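Local coordinates for protein GTPase HflX (Sulfolobus solfataricus P2, PDB 2QTH) that hydrolyses GTP with magnesium as cofactor, associates with the 50S ribosomal subunit and may act in protein synthesis or ribosome biogenesis, at residues A[185-190]-A[236-241]; A[272-277]-A[314-319]; A[329-334]-A[342-347]. One frame throughout, in Å; residues are numbered along the deposited sequence.

Contact 1 of 3, residues A[185-190]-A[236-241]. With GDP (guanosine-5'-diphosphate), chain H.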
loop_
_atom_site.group_PDB
_atom_site.type_symbol
_atom_site.label_atom_id
_atom_site.label_comp_id
_atom_site.label_asym_id
_atom_site.label_seq_id
_atom_site.Cartn_x
_atom_site.Cartn_y
_atom_site.Cartn_z
ATOM N N VAL A 185 -9.164 -3.213 -2.998
ATOM C CA VAL A 185 -8.263 -3.835 -2.050
ATOM C C VAL A 185 -7.494 -4.918 -2.772
ATOM O O VAL A 185 -7.775 -5.256 -3.911
ATOM C CB VAL A 185 -9.024 -4.412 -0.771
ATOM C CG1 VAL A 185 -9.730 -3.297 -0.079
ATOM C CG2 VAL A 185 -10.056 -5.490 -1.289
ATOM N N GLY A 186 -6.489 -5.468 -2.088
ATOM C CA GLY A 186 -5.637 -6.475 -2.712
ATOM C C GLY A 186 -4.183 -6.298 -2.300
ATOM O O GLY A 186 -3.800 -5.198 -1.839
ATOM N N TYR A 187 -3.381 -7.337 -2.506
ATOM C CA TYR A 187 -1.938 -7.287 -2.142
ATOM C C TYR A 187 -1.164 -6.353 -3.017
ATOM O O TYR A 187 -1.568 -6.060 -4.113
ATOM C CB TYR A 187 -1.308 -8.641 -2.301
ATOM C CG TYR A 187 -1.403 -9.383 -0.960
ATOM C CD1 TYR A 187 -2.494 -10.241 -0.700
ATOM C CD2 TYR A 187 -0.425 -9.214 0.008
ATOM C CE1 TYR A 187 -2.615 -10.921 0.504
ATOM C CE2 TYR A 187 -0.569 -9.845 1.261
ATOM C CZ TYR A 187 -1.618 -10.713 1.452
ATOM O OH TYR A 187 -1.715 -11.335 2.639
ATOM N N THR A 188 -0.029 -5.891 -2.512
ATOM C CA THR A 188 0.866 -5.025 -3.234
ATOM C C THR A 188 1.170 -5.751 -4.506
ATOM O O THR A 188 1.317 -6.989 -4.499
ATOM C CB THR A 188 2.242 -4.910 -2.427
ATOM O OG1 THR A 188 1.909 -4.529 -1.093
ATOM C CG2 THR A 188 3.310 -3.950 -3.090
ATOM N N ASN A 189 1.282 -4.964 -5.589
ATOM C CA ASN A 189 1.680 -5.469 -6.904
ATOM C C ASN A 189 0.593 -6.351 -7.574
ATOM O O ASN A 189 0.873 -7.154 -8.457
ATOM C CB ASN A 189 3.001 -6.260 -6.781
ATOM C CG ASN A 189 3.873 -6.094 -8.000
ATOM O OD1 ASN A 189 3.875 -5.035 -8.628
ATOM N ND2 ASN A 189 4.577 -7.161 -8.377
ATOM N N SER A 190 -0.643 -6.237 -7.114
ATOM C CA SER A 190 -1.702 -7.002 -7.764
ATOM C C SER A 190 -2.310 -6.179 -8.924
ATOM O O SER A 190 -3.025 -6.750 -9.778
ATOM C CB SER A 190 -2.776 -7.399 -6.756
ATOM O OG SER A 190 -3.442 -6.280 -6.197
ATOM N N PHE A 236 -3.097 -4.846 1.071
ATOM C CA PHE A 236 -2.504 -5.836 1.939
ATOM C C PHE A 236 -0.977 -5.843 1.678
ATOM O O PHE A 236 -0.514 -5.928 0.565
ATOM C CB PHE A 236 -3.053 -7.210 1.637
ATOM C CG PHE A 236 -4.551 -7.256 1.563
ATOM C CD1 PHE A 236 -5.325 -6.636 2.510
ATOM C CD2 PHE A 236 -5.166 -7.977 0.555
ATOM C CE1 PHE A 236 -6.765 -6.763 2.485
ATOM C CE2 PHE A 236 -6.583 -8.101 0.466
ATOM C CZ PHE A 236 -7.382 -7.474 1.444
ATOM N N ILE A 237 -0.211 -5.829 2.752
ATOM C CA ILE A 237 1.227 -5.682 2.619
ATOM C C ILE A 237 1.868 -6.915 3.284
ATOM O O ILE A 237 1.415 -7.352 4.335
ATOM C CB ILE A 237 1.657 -4.398 3.317
ATOM C CG1 ILE A 237 1.101 -3.165 2.554
ATOM C CG2 ILE A 237 3.145 -4.288 3.342
ATOM C CD1 ILE A 237 0.986 -2.018 3.498
ATOM N N ARG A 238 2.853 -7.466 2.594
ATOM C CA ARG A 238 3.633 -8.580 3.084
ATOM C C ARG A 238 4.721 -8.127 4.102
ATOM O O ARG A 238 5.299 -7.069 3.984
ATOM C CB ARG A 238 4.249 -9.276 1.890
ATOM C CG ARG A 238 3.166 -9.730 0.837
ATOM C CD ARG A 238 3.769 -10.248 -0.459
ATOM N NE ARG A 238 2.728 -10.826 -1.337
ATOM C CZ ARG A 238 2.185 -10.164 -2.354
ATOM N NH1 ARG A 238 2.540 -8.880 -2.580
ATOM N NH2 ARG A 238 1.265 -10.744 -3.092
ATOM N N GLY A 239 4.980 -8.905 5.142
ATOM C CA GLY A 239 6.187 -8.589 5.924
ATOM C C GLY A 239 6.120 -7.235 6.632
ATOM O O GLY A 239 7.093 -6.488 6.626
ATOM N N ILE A 240 4.994 -6.922 7.251
ATOM C CA ILE A 240 4.873 -5.620 7.948
ATOM C C ILE A 240 5.642 -5.690 9.286
ATOM O O ILE A 240 5.324 -6.522 10.118
ATOM C CB ILE A 240 3.457 -5.327 8.258
ATOM C CG1 ILE A 240 2.646 -5.408 6.973
ATOM C CG2 ILE A 240 3.267 -3.889 8.827
ATOM C CD1 ILE A 240 1.148 -5.253 7.241
ATOM N N PRO A 241 6.630 -4.807 9.458
ATOM C CA PRO A 241 7.410 -4.622 10.660
ATOM C C PRO A 241 6.499 -4.492 11.793
ATOM O O PRO A 241 5.507 -3.781 11.676
ATOM C CB PRO A 241 8.099 -3.273 10.455
ATOM C CG PRO A 241 8.046 -2.970 9.014
ATOM C CD PRO A 241 7.030 -3.875 8.382
HETATM P PB GDP H . -0.504 -2.278 -6.792
HETATM O O1B GDP H . 0.731 -2.220 -5.894
HETATM O O2B GDP H . -1.479 -3.284 -6.212
HETATM O O3B GDP H . -1.152 -0.952 -6.765
HETATM O O3A GDP H . -0.231 -2.639 -8.299
HETATM P PA GDP H . -0.102 -1.507 -9.557
HETATM O O1A GDP H . -1.236 -1.078 -10.377
HETATM O O2A GDP H . 0.738 -0.338 -9.075
HETATM O "O5'" GDP H . 0.623 -2.565 -10.531
HETATM C "C5'" GDP H . 1.668 -3.410 -10.048
HETATM C "C4'" GDP H . 2.661 -3.538 -11.201
HETATM O "O4'" GDP H . 2.063 -4.456 -12.124
HETATM C "C3'" GDP H . 2.884 -2.259 -11.990
HETATM O "O3'" GDP H . 4.125 -2.453 -12.672
HETATM C "C2'" GDP H . 1.779 -2.286 -13.017
HETATM O "O2'" GDP H . 2.177 -1.664 -14.237
HETATM C "C1'" GDP H . 1.586 -3.778 -13.289
HETATM N N9 GDP H . 0.192 -4.143 -13.668
HETATM C C8 GDP H . -1.000 -3.716 -13.166
HETATM N N7 GDP H . -2.089 -4.290 -13.798
HETATM C C5 GDP H . -1.551 -5.111 -14.762
HETATM C C6 GDP H . -2.055 -6.024 -15.822
HETATM O O6 GDP H . -3.260 -6.161 -15.966
HETATM N N1 GDP H . -1.195 -6.727 -16.604
HETATM C C2 GDP H . 0.127 -6.591 -16.477
HETATM N N2 GDP H . 0.907 -7.310 -17.332
HETATM N N3 GDP H . 0.701 -5.764 -15.521
HETATM C C4 GDP H . -0.067 -5.013 -14.670
HETATM O O HOH W 1 3.756 -5.751 0.359
HETATM O O HOH W 2 0.052 -9.501 -5.407
#
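Tyr187 and Thr188, in the P-loop (Walker A motif) of the G domain, meet Phe236 and Arg238, which come directly after the G3 (DxxG) motif, Asp232 to Gly235, at the start of the switch II region. The tight part lies around Phe236, whose backbone forms a single beta bridge with Tyr187. Phe236 N donates to Gly186 O at 3.0 Å, approaching from above the carbonyl plane, while Thr188 N reaches Phe236 O at 3.1 Å. With CG beside its backbone N (chi1 -49°), Phe236 lays its ring over the Gly186 backbone. Its CB sits 3.5 Å from the centroid of the Tyr187 ring, almost on the ring normal, as a CH-pi contact. Its own ring turns an edge to the same tyrosine in a T-shaped stack, planes 63° apart. Beyond these rings helix 271-288 closes the packing, and Ser280 binds Tyr187 OH.

On the GDP side, Asn189 N donates to O1B of the nucleotide at 2.8 Å. Toward solvent the contact is looser and polar. The extended arm of Arg238 passes Tyr187, placing CD2 of that ring over one guanidinium face. NH1 donates to Thr188 O at 3.0 Å, nearly straight and in the guanidinium plane, and also makes a salt bridge to Glu15. One water joins Thr188 OG1 to Arg238 N; a second, 2.9 Å from Arg238 NH2, donates to Thr188 O.

Contact 2 of 3, residues A[272-277]-A[314-319]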
loop_
_atom_site.group_PDB
_atom_site.type_symbol
_atom_site.label_atom_id
_atom_site.label_comp_id
_atom_site.label_asym_id
_atom_site.label_seq_id
_atom_site.Cartn_x
_atom_site.Cartn_y
_atom_site.Cartn_z
ATOM N N ASN A 272 -1.399 -22.932 -6.238
ATOM C CA ASN A 272 -1.264 -22.935 -4.761
ATOM C C ASN A 272 -0.989 -21.517 -4.194
ATOM O O ASN A 272 -1.488 -21.207 -3.150
ATOM C CB ASN A 272 -0.260 -24.024 -4.232
ATOM C CG ASN A 272 -0.671 -25.509 -4.662
ATOM O OD1 ASN A 272 0.178 -26.339 -4.985
ATOM N ND2 ASN A 272 -1.972 -25.802 -4.663
ATOM N N LEU A 273 -0.209 -20.667 -4.886
ATOM C CA LEU A 273 -0.059 -19.258 -4.494
ATOM C C LEU A 273 -1.423 -18.473 -4.605
ATOM O O LEU A 273 -1.745 -17.646 -3.731
ATOM C CB LEU A 273 1.128 -18.547 -5.206
ATOM C CG LEU A 273 1.596 -17.152 -4.665
ATOM C CD1 LEU A 273 1.498 -16.960 -3.147
ATOM C CD2 LEU A 273 3.009 -16.743 -5.049
ATOM N N LEU A 274 -2.201 -18.717 -5.661
ATOM C CA LEU A 274 -3.590 -18.185 -5.730
ATOM C C LEU A 274 -4.433 -18.548 -4.512
ATOM O O LEU A 274 -5.081 -17.704 -3.902
ATOM C CB LEU A 274 -4.348 -18.677 -6.978
ATOM C CG LEU A 274 -4.184 -17.851 -8.228
ATOM C CD1 LEU A 274 -4.851 -18.555 -9.416
ATOM C CD2 LEU A 274 -4.759 -16.391 -7.985
ATOM N N ILE A 275 -4.407 -19.812 -4.122
ATOM C CA ILE A 275 -5.262 -20.250 -3.011
ATOM C C ILE A 275 -4.923 -19.500 -1.697
ATOM O O ILE A 275 -5.796 -19.021 -0.939
ATOM C CB ILE A 275 -5.100 -21.802 -2.829
ATOM C CG1 ILE A 275 -5.855 -22.513 -3.970
ATOM C CG2 ILE A 275 -5.606 -22.278 -1.477
ATOM C CD1 ILE A 275 -5.470 -23.971 -4.154
ATOM N N GLU A 276 -3.643 -19.445 -1.462
ATOM C CA GLU A 276 -3.022 -18.827 -0.298
ATOM C C GLU A 276 -3.310 -17.322 -0.213
ATOM O O GLU A 276 -3.658 -16.814 0.875
ATOM C CB GLU A 276 -1.527 -19.015 -0.488
ATOM C CG GLU A 276 -0.612 -18.531 0.570
ATOM C CD GLU A 276 0.795 -18.947 0.194
ATOM O OE1 GLU A 276 0.979 -20.117 -0.310
ATOM O OE2 GLU A 276 1.690 -18.075 0.306
ATOM N N THR A 277 -3.082 -16.626 -1.340
ATOM C CA THR A 277 -3.433 -15.200 -1.488
ATOM C C THR A 277 -4.902 -14.902 -1.167
ATOM O O THR A 277 -5.214 -13.991 -0.394
ATOM C CB THR A 277 -3.035 -14.724 -2.861
ATOM O OG1 THR A 277 -1.650 -15.055 -3.026
ATOM C CG2 THR A 277 -3.145 -13.204 -2.980
ATOM N N ASP A 314 -12.008 -20.422 -12.471
ATOM C CA ASP A 314 -13.024 -21.212 -11.792
ATOM C C ASP A 314 -12.563 -21.597 -10.377
ATOM O O ASP A 314 -13.373 -21.590 -9.439
ATOM C CB ASP A 314 -13.370 -22.463 -12.601
ATOM C CG ASP A 314 -14.532 -23.216 -11.994
ATOM O OD1 ASP A 314 -14.251 -24.310 -11.450
ATOM O OD2 ASP A 314 -15.693 -22.684 -11.987
ATOM N N LEU A 315 -11.275 -21.896 -10.234
ATOM C CA LEU A 315 -10.674 -22.020 -8.891
ATOM C C LEU A 315 -10.927 -20.758 -7.986
ATOM O O LEU A 315 -11.353 -20.848 -6.826
ATOM C CB LEU A 315 -9.187 -22.276 -9.067
ATOM C CG LEU A 315 -8.237 -22.736 -7.917
ATOM C CD1 LEU A 315 -7.262 -21.679 -7.526
ATOM C CD2 LEU A 315 -8.961 -23.326 -6.668
ATOM N N VAL A 316 -10.667 -19.563 -8.531
ATOM C CA VAL A 316 -10.840 -18.332 -7.747
ATOM C C VAL A 316 -12.271 -18.116 -7.367
ATOM O O VAL A 316 -12.605 -17.768 -6.235
ATOM C CB VAL A 316 -10.201 -17.138 -8.465
ATOM C CG1 VAL A 316 -10.603 -15.790 -7.798
ATOM C CG2 VAL A 316 -8.678 -17.338 -8.522
ATOM N N GLU A 317 -13.156 -18.394 -8.303
ATOM C CA GLU A 317 -14.543 -18.246 -8.048
ATOM C C GLU A 317 -15.062 -19.235 -6.976
ATOM O O GLU A 317 -15.694 -18.815 -6.042
ATOM C CB GLU A 317 -15.305 -18.436 -9.364
ATOM C CG GLU A 317 -16.681 -17.863 -9.289
ATOM C CD GLU A 317 -17.467 -18.080 -10.582
ATOM O OE1 GLU A 317 -16.832 -18.157 -11.679
ATOM O OE2 GLU A 317 -18.720 -18.190 -10.480
ATOM N N LYS A 318 -14.776 -20.530 -7.130
ATOM C CA LYS A 318 -15.258 -21.550 -6.166
ATOM C C LYS A 318 -14.718 -21.231 -4.747
ATOM O O LYS A 318 -15.467 -21.203 -3.766
ATOM C CB LYS A 318 -14.837 -22.953 -6.640
ATOM C CG LYS A 318 -15.604 -23.437 -7.968
ATOM C CD LYS A 318 -15.060 -24.796 -8.649
ATOM C CE LYS A 318 -16.219 -25.639 -9.365
ATOM N NZ LYS A 318 -15.946 -26.128 -10.819
ATOM N N LEU A 319 -13.433 -20.914 -4.670
ATOM C CA LEU A 319 -12.785 -20.602 -3.377
ATOM C C LEU A 319 -13.285 -19.309 -2.736
ATOM O O LEU A 319 -13.607 -19.312 -1.524
ATOM C CB LEU A 319 -11.261 -20.613 -3.498
ATOM C CG LEU A 319 -10.447 -20.442 -2.193
ATOM C CD1 LEU A 319 -10.860 -21.483 -1.161
ATOM C CD2 LEU A 319 -8.968 -20.525 -2.479
#
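Ile275 and Leu274 of helix 271-288 pack against Leu315, Val316 and Leu319 of helix 309-323, two neighbouring helices of the P-loop GTPase fold that run the same way in space. The axes of the two short segments approach to 10.4 Å and cross at -27°, a separation bridged entirely by aliphatic side chains; no hydrogen bond passes between them.

Among the apolar contacts, Ile275 touches two leucines, one helical turn apart, with different branches. Its CG1 meets Leu315 CD1 at 3.9 Å, and its CG2 meets Leu319 CD2 at the same 3.9 Å. Leu319, with CG anti to the backbone N (chi1 -174°), extends across the gap until CD2 also rests 3.8 Å from Ile275 CA, close to the helix backbone itself. Deeper in the interface the forked end of Leu274 straddles one methyl of Val316, CD2 standing 4.1 Å from CG2. Val316 also touches Val297 and Leu299 of strand 295-300.

The polar interactions stay within each helix. At the outer side of helix 309-323, Lys318 NZ forms a salt bridge with Asp314 OD1 at 2.6 Å, one turn back. In the other helix Leu273 O takes two donors from Thr277, the backbone N on one face of the carbonyl plane and OG1 on the opposite face at 2.7 Å.

Contact 3 of 3, residues A[329-334]-A[342-347]. With GDP (guanosine-5'-diphosphate), chain H.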
loop_
_atom_site.group_PDB
_atom_site.type_symbol
_atom_site.label_atom_id
_atom_site.label_comp_id
_atom_site.label_asym_id
_atom_site.label_seq_id
_atom_site.Cartn_x
_atom_site.Cartn_y
_atom_site.Cartn_z
ATOM N N ASP A 329 -19.285 -10.956 -8.057
ATOM C CA ASP A 329 -18.919 -11.722 -9.229
ATOM C C ASP A 329 -17.414 -11.863 -9.184
ATOM O O ASP A 329 -16.767 -11.249 -8.349
ATOM C CB ASP A 329 -19.267 -10.902 -10.525
ATOM C CG ASP A 329 -19.624 -11.821 -11.723
ATOM O OD1 ASP A 329 -19.196 -13.003 -11.746
ATOM O OD2 ASP A 329 -20.404 -11.368 -12.575
ATOM N N VAL A 330 -16.888 -12.665 -10.084
ATOM C CA VAL A 330 -15.479 -12.929 -10.245
ATOM C C VAL A 330 -15.234 -12.754 -11.763
ATOM O O VAL A 330 -15.839 -13.498 -12.580
ATOM C CB VAL A 330 -15.071 -14.325 -9.720
ATOM C CG1 VAL A 330 -13.580 -14.490 -9.812
ATOM C CG2 VAL A 330 -15.415 -14.460 -8.255
ATOM N N ILE A 331 -14.371 -11.775 -12.151
ATOM C CA ILE A 331 -14.107 -11.548 -13.577
ATOM C C ILE A 331 -12.590 -11.449 -13.853
ATOM O O ILE A 331 -11.819 -10.963 -13.029
ATOM C CB ILE A 331 -14.845 -10.264 -14.089
ATOM C CG1 ILE A 331 -14.291 -9.044 -13.383
ATOM C CG2 ILE A 331 -16.400 -10.387 -13.791
ATOM C CD1 ILE A 331 -14.849 -7.697 -13.936
ATOM N N PRO A 332 -12.171 -11.856 -15.042
ATOM C CA PRO A 332 -10.801 -11.704 -15.453
ATOM C C PRO A 332 -10.609 -10.405 -16.205
ATOM O O PRO A 332 -11.457 -10.046 -17.057
ATOM C CB PRO A 332 -10.623 -12.885 -16.440
ATOM C CG PRO A 332 -11.976 -13.013 -17.068
ATOM C CD PRO A 332 -13.003 -12.550 -16.066
ATOM N N ILE A 333 -9.507 -9.736 -15.949
ATOM C CA ILE A 333 -9.227 -8.500 -16.668
ATOM C C ILE A 333 -7.749 -8.377 -16.866
ATOM O O ILE A 333 -6.943 -9.089 -16.253
ATOM C CB ILE A 333 -9.643 -7.202 -15.843
ATOM C CG1 ILE A 333 -8.819 -7.165 -14.539
ATOM C CG2 ILE A 333 -11.169 -7.162 -15.587
ATOM C CD1 ILE A 333 -8.947 -5.859 -13.736
ATOM N N SER A 334 -7.373 -7.472 -17.745
ATOM C CA SER A 334 -5.999 -6.953 -17.767
ATOM C C SER A 334 -6.066 -5.434 -17.676
ATOM O O SER A 334 -6.504 -4.770 -18.612
ATOM C CB SER A 334 -5.187 -7.417 -18.961
ATOM O OG SER A 334 -4.015 -6.624 -19.004
ATOM N N GLU A 342 -14.746 -3.266 -20.289
ATOM C CA GLU A 342 -16.155 -2.953 -20.435
ATOM C C GLU A 342 -16.904 -3.906 -19.537
ATOM O O GLU A 342 -17.836 -3.500 -18.810
ATOM C CB GLU A 342 -16.604 -3.129 -21.867
ATOM C CG GLU A 342 -18.113 -2.772 -22.128
ATOM C CD GLU A 342 -18.481 -1.314 -21.992
ATOM O OE1 GLU A 342 -17.577 -0.479 -21.869
ATOM O OE2 GLU A 342 -19.711 -1.024 -22.048
ATOM N N LEU A 343 -16.425 -5.127 -19.604
ATOM C CA LEU A 343 -16.978 -6.030 -18.537
ATOM C C LEU A 343 -16.857 -5.448 -17.099
ATOM O O LEU A 343 -17.848 -5.423 -16.392
ATOM C CB LEU A 343 -16.374 -7.446 -18.569
ATOM C CG LEU A 343 -16.992 -8.475 -17.564
ATOM C CD1 LEU A 343 -18.508 -8.751 -17.736
ATOM C CD2 LEU A 343 -16.122 -9.758 -17.655
ATOM N N LEU A 344 -15.657 -5.036 -16.694
ATOM C CA LEU A 344 -15.394 -4.396 -15.400
ATOM C C LEU A 344 -16.385 -3.213 -15.221
ATOM O O LEU A 344 -17.071 -3.089 -14.194
ATOM C CB LEU A 344 -13.949 -3.853 -15.364
ATOM C CG LEU A 344 -13.461 -3.118 -14.079
ATOM C CD1 LEU A 344 -13.687 -3.890 -12.777
ATOM C CD2 LEU A 344 -11.956 -2.539 -14.214
ATOM N N ARG A 345 -16.365 -2.305 -16.195
ATOM C CA ARG A 345 -17.293 -1.150 -16.232
ATOM C C ARG A 345 -18.729 -1.546 -15.955
ATOM O O ARG A 345 -19.393 -0.971 -15.066
ATOM C CB ARG A 345 -17.136 -0.359 -17.607
ATOM C CG ARG A 345 -18.089 0.797 -17.810
ATOM C CD ARG A 345 -17.888 1.587 -19.133
ATOM N NE ARG A 345 -18.930 2.640 -19.356
ATOM C CZ ARG A 345 -20.181 2.387 -19.663
ATOM N NH1 ARG A 345 -20.565 1.123 -19.821
ATOM N NH2 ARG A 345 -21.048 3.383 -19.852
ATOM N N ASP A 346 -19.236 -2.490 -16.742
ATOM C CA ASP A 346 -20.603 -2.905 -16.636
ATOM C C ASP A 346 -20.889 -3.550 -15.263
ATOM O O ASP A 346 -21.964 -3.387 -14.720
ATOM C CB ASP A 346 -20.970 -3.924 -17.705
ATOM C CG ASP A 346 -21.048 -3.316 -19.130
ATOM O OD1 ASP A 346 -21.218 -2.089 -19.189
ATOM O OD2 ASP A 346 -20.942 -4.080 -20.149
ATOM N N LYS A 347 -19.934 -4.317 -14.761
ATOM C CA LYS A 347 -20.142 -4.956 -13.455
ATOM C C LYS A 347 -20.137 -3.917 -12.311
ATOM O O LYS A 347 -20.937 -4.076 -11.364
ATOM C CB LYS A 347 -19.052 -6.007 -13.210
ATOM C CG LYS A 347 -19.181 -7.168 -14.218
ATOM C CD LYS A 347 -20.433 -7.949 -13.761
ATOM C CE LYS A 347 -20.730 -9.109 -14.649
ATOM N NZ LYS A 347 -21.891 -9.734 -14.020
HETATM P PB GDP H . -0.504 -2.278 -6.792
HETATM O O1B GDP H . 0.731 -2.220 -5.894
HETATM O O2B GDP H . -1.479 -3.284 -6.212
HETATM O O3B GDP H . -1.152 -0.952 -6.765
HETATM O O3A GDP H . -0.231 -2.639 -8.299
HETATM P PA GDP H . -0.102 -1.507 -9.557
HETATM O O1A GDP H . -1.236 -1.078 -10.377
HETATM O O2A GDP H . 0.738 -0.338 -9.075
HETATM O "O5'" GDP H . 0.623 -2.565 -10.531
HETATM C "C5'" GDP H . 1.668 -3.410 -10.048
HETATM C "C4'" GDP H . 2.661 -3.538 -11.201
HETATM O "O4'" GDP H . 2.063 -4.456 -12.124
HETATM C "C3'" GDP H . 2.884 -2.259 -11.990
HETATM O "O3'" GDP H . 4.125 -2.453 -12.672
HETATM C "C2'" GDP H . 1.779 -2.286 -13.017
HETATM O "O2'" GDP H . 2.177 -1.664 -14.237
HETATM C "C1'" GDP H . 1.586 -3.778 -13.289
HETATM N N9 GDP H . 0.192 -4.143 -13.668
HETATM C C8 GDP H . -1.000 -3.716 -13.166
HETATM N N7 GDP H . -2.089 -4.290 -13.798
HETATM C C5 GDP H . -1.551 -5.111 -14.762
HETATM C C6 GDP H . -2.055 -6.024 -15.822
HETATM O O6 GDP H . -3.260 -6.161 -15.966
HETATM N N1 GDP H . -1.195 -6.727 -16.604
HETATM C C2 GDP H . 0.127 -6.591 -16.477
HETATM N N2 GDP H . 0.907 -7.310 -17.332
HETATM N N3 GDP H . 0.701 -5.764 -15.521
HETATM C C4 GDP H . -0.067 -5.013 -14.670
#
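Lys347 NZ is gripped by two acceptors, Asp329 OD2 in a salt bridge across the contact and Gln350 OE1 one turn further along its own helix. The 2.6 Å between Lys347 NZ and Asp329 OD2 is somewhat doubtful, because that oxygen stands too close to a neighbouring acetate ion. The other carboxylate oxygen, Asp329 OD1, accepts from Val330 N at 2.9 Å, which helps fix how the carboxylate is turned.

Next to the charged pair the contact is apolar. Ile331 and Leu343 point at one another tip to tip, Ile331 CB lying 3.8 Å from Leu343 CD2. With CG1 lodged between the backbone N and the carbonyl carbon (chi1 64°), the longer branch of Ile331 reaches the helix backbone, where CD1 comes within 3.7 Å of Leu344 CA. Ile333 CG2 continues the row against Leu344 CB. At the far end Ser334, in the G5 loop, holds OG 3.2 Å from GDP O6 and bonds to Asp303 and Lys337 N.

Strand 327-332 is the edge of the six-stranded sheet, hydrogen-bonded to strand 295-300. Segment 342-347 of helix 341-355 runs nearly antiparallel to residues 329-332, with helix 192-200 beside Leu344, whereas Val330 is packed against helix 309-323.

All three contacts belong to the G domain and follow one another along the chain, each closing before the next opens. Contact 1 and contact 3 reach the same six-stranded sheet, through strands 181-186 and 327-332, with centres about 22 Å apart. Both touch GDP, contact 1 at the phosphates and contact 3 at the guanine, so the two contacts meet opposite ends of one nucleotide. Contact 2 connects the two: its centre lies about 17 Å from that of contact 1, where Tyr187 packs on Thr277, and about 18 Å from that of contact 3, where Val316 and Glu317 pack on Val330. Helices 271-288 and 309-323 thus link the P-loop region to the edge strand.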